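Local coordinates for BldN (Streptomyces venezuelae, PDB 6DXO), which is probably the cytoplasmic N-terminal part of the membrane-bound anti-sigma factor RsbN, which binds the ECF sigma factor BldN and holds it inactive, at residues N12-A17 / K42-A47. Sequence-based numbering, arbitrary orientation.
Sequences NAFAQA and KLLALA
F14 reaches from one helix across to L43, L44 and A47 on the other. The leading corner of its ring does the touching. CE2 of F14 lies 3.6 Å from CB of L43. The same F14 CE2 is 3.8 Å from CD2 of L44. CZ of F14, at the tip of the ring, is 4.4 Å from CB of A47. All three partners meet the ring at a slant. A17, one turn on from F14, makes a second, smaller contact. Its CB faces both methyls of L44, 3.6 Å from L44 CD2 and 3.7 Å from L44 CD1. L44 CD2 therefore touches both F14 and A17, and the L44 side chain slides past that of F14 in the opposite direction.

CG of F14 is anti to the backbone N (chi1 -178°), and from there the ring extends to helix 41-51. An alanine in place of F14 would probably leave L43 CB and A47 CB without their partner and L44 covered by A17 alone across this contact. The contact is wholly between apolar side chains, with no hydrogen bond across it. A17 and L44 also have the nearest CA atoms across the two segments, 7.5 Å apart.

Segment 12-17 belongs to helix 3-20 and segment 42-47 to helix 41-51. The axes of the two short segments come within 10.6 Å and cross at -45°, with N-to-C directions 45° apart. This is a modest helix-helix packing within what is probably the N-terminal, sigma-binding part of RsbN. L18 extends the patch on helix 3-20, touching L44 and A47. Q40, just before helix 41-51, meets A13 and A17. Residues 22-38, between the two helices, are not modelled. The packing joins the first two helices of the chain at its surface, before helix 60-78.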
loop_
_atom_site.group_PDB
_atom_site.type_symbol
_atom_site.label_atom_id
_atom_site.label_comp_id
_atom_site.label_asym_id
_atom_site.label_seq_id
_atom_site.Cartn_x
_atom_site.Cartn_y
_atom_site.Cartn_z
ATOM N N ASN B 12 25.492 17.821 4.178
ATOM C CA ASN B 12 25.587 16.396 4.494
ATOM C C ASN B 12 25.241 16.090 5.953
ATOM O O ASN B 12 24.709 15.026 6.264
ATOM C CB ASN B 12 26.976 15.854 4.150
ATOM C CG ASN B 12 27.263 15.884 2.658
ATOM O OD1 ASN B 12 26.391 15.596 1.836
ATOM N ND2 ASN B 12 28.494 16.235 2.301
ATOM N N ALA B 13 25.541 17.030 6.845
ATOM C CA ALA B 13 25.212 16.883 8.259
ATOM C C ALA B 13 23.701 16.953 8.457
ATOM O O ALA B 13 23.123 16.180 9.224
ATOM C CB ALA B 13 25.899 17.961 9.076
ATOM N N PHE B 14 23.073 17.890 7.759
ATOM C CA PHE B 14 21.630 18.044 7.810
ATOM C C PHE B 14 20.961 16.775 7.288
ATOM O O PHE B 14 20.041 16.251 7.908
ATOM C CB PHE B 14 21.210 19.271 7.002
ATOM C CG PHE B 14 19.731 19.546 7.021
ATOM C CD1 PHE B 14 19.022 19.654 5.836
ATOM C CD2 PHE B 14 19.050 19.707 8.223
ATOM C CE1 PHE B 14 17.656 19.916 5.844
ATOM C CE2 PHE B 14 17.685 19.970 8.236
ATOM C CZ PHE B 14 16.992 20.074 7.047
ATOM N N ALA B 15 21.438 16.275 6.155
ATOM C CA ALA B 15 20.886 15.059 5.573
ATOM C C ALA B 15 20.920 13.932 6.593
ATOM O O ALA B 15 19.926 13.241 6.808
ATOM C CB ALA B 15 21.662 14.669 4.311
ATOM N N GLN B 16 22.076 13.759 7.229
ATOM C CA GLN B 16 22.254 12.704 8.221
ATOM C C GLN B 16 21.357 12.909 9.439
ATOM O O GLN B 16 20.840 11.949 10.009
ATOM C CB GLN B 16 23.718 12.615 8.654
ATOM C CG GLN B 16 23.997 11.452 9.579
ATOM C CD GLN B 16 23.622 10.122 8.959
ATOM O OE1 GLN B 16 23.073 9.245 9.625
ATOM N NE2 GLN B 16 23.919 9.965 7.676
ATOM N N ALA B 17 21.179 14.165 9.835
ATOM C CA ALA B 17 20.302 14.502 10.947
ATOM C C ALA B 17 18.840 14.175 10.631
ATOM O O ALA B 17 18.116 13.659 11.482
ATOM C CB ALA B 17 20.450 15.966 11.309
ATOM N N LYS B 42 17.371 24.558 14.165
ATOM C CA LYS B 42 16.228 25.289 13.644
ATOM C C LYS B 42 15.772 24.653 12.336
ATOM O O LYS B 42 14.576 24.518 12.082
ATOM C CB LYS B 42 16.574 26.766 13.440
ATOM C CG LYS B 42 15.389 27.623 13.014
ATOM C CD LYS B 42 14.207 27.447 13.958
ATOM C CE LYS B 42 13.000 28.242 13.482
ATOM N NZ LYS B 42 11.818 28.076 14.379
ATOM N N LEU B 43 16.735 24.252 11.514
ATOM C CA LEU B 43 16.434 23.605 10.244
ATOM C C LEU B 43 15.658 22.315 10.467
ATOM O O LEU B 43 14.662 22.055 9.793
ATOM C CB LEU B 43 17.721 23.321 9.471
ATOM C CG LEU B 43 18.575 24.541 9.122
ATOM C CD1 LEU B 43 19.801 24.114 8.329
ATOM C CD2 LEU B 43 17.762 25.569 8.350
ATOM N N LEU B 44 16.119 21.510 11.416
ATOM C CA LEU B 44 15.467 20.246 11.727
ATOM C C LEU B 44 14.051 20.469 12.246
ATOM O O LEU B 44 13.144 19.700 11.938
ATOM C CB LEU B 44 16.287 19.451 12.747
ATOM C CG LEU B 44 17.576 18.804 12.227
ATOM C CD1 LEU B 44 18.423 18.264 13.373
ATOM C CD2 LEU B 44 17.260 17.699 11.224
ATOM N N ALA B 45 13.870 21.531 13.024
ATOM C CA ALA B 45 12.563 21.851 13.585
ATOM C C ALA B 45 11.575 22.217 12.485
ATOM O O ALA B 45 10.387 21.884 12.564
ATOM C CB ALA B 45 12.679 22.985 14.600
ATOM N N LEU B 46 12.067 22.908 11.462
ATOM C CA LEU B 46 11.232 23.291 10.333
ATOM C C LEU B 46 10.827 22.059 9.527
ATOM O O LEU B 46 9.662 21.906 9.157
ATOM C CB LEU B 46 11.954 24.308 9.446
ATOM C CG LEU B 46 12.274 25.648 10.110
ATOM C CD1 LEU B 46 13.212 26.479 9.247
ATOM C CD2 LEU B 46 10.994 26.414 10.408
ATOM N N ALA B 47 11.792 21.180 9.264
ATOM C CA ALA B 47 11.519 19.945 8.537
ATOM C C ALA B 47 10.533 19.066 9.300
ATOM O O ALA B 47 9.664 18.431 8.700
ATOM C CB ALA B 47 12.806 19.187 8.262
#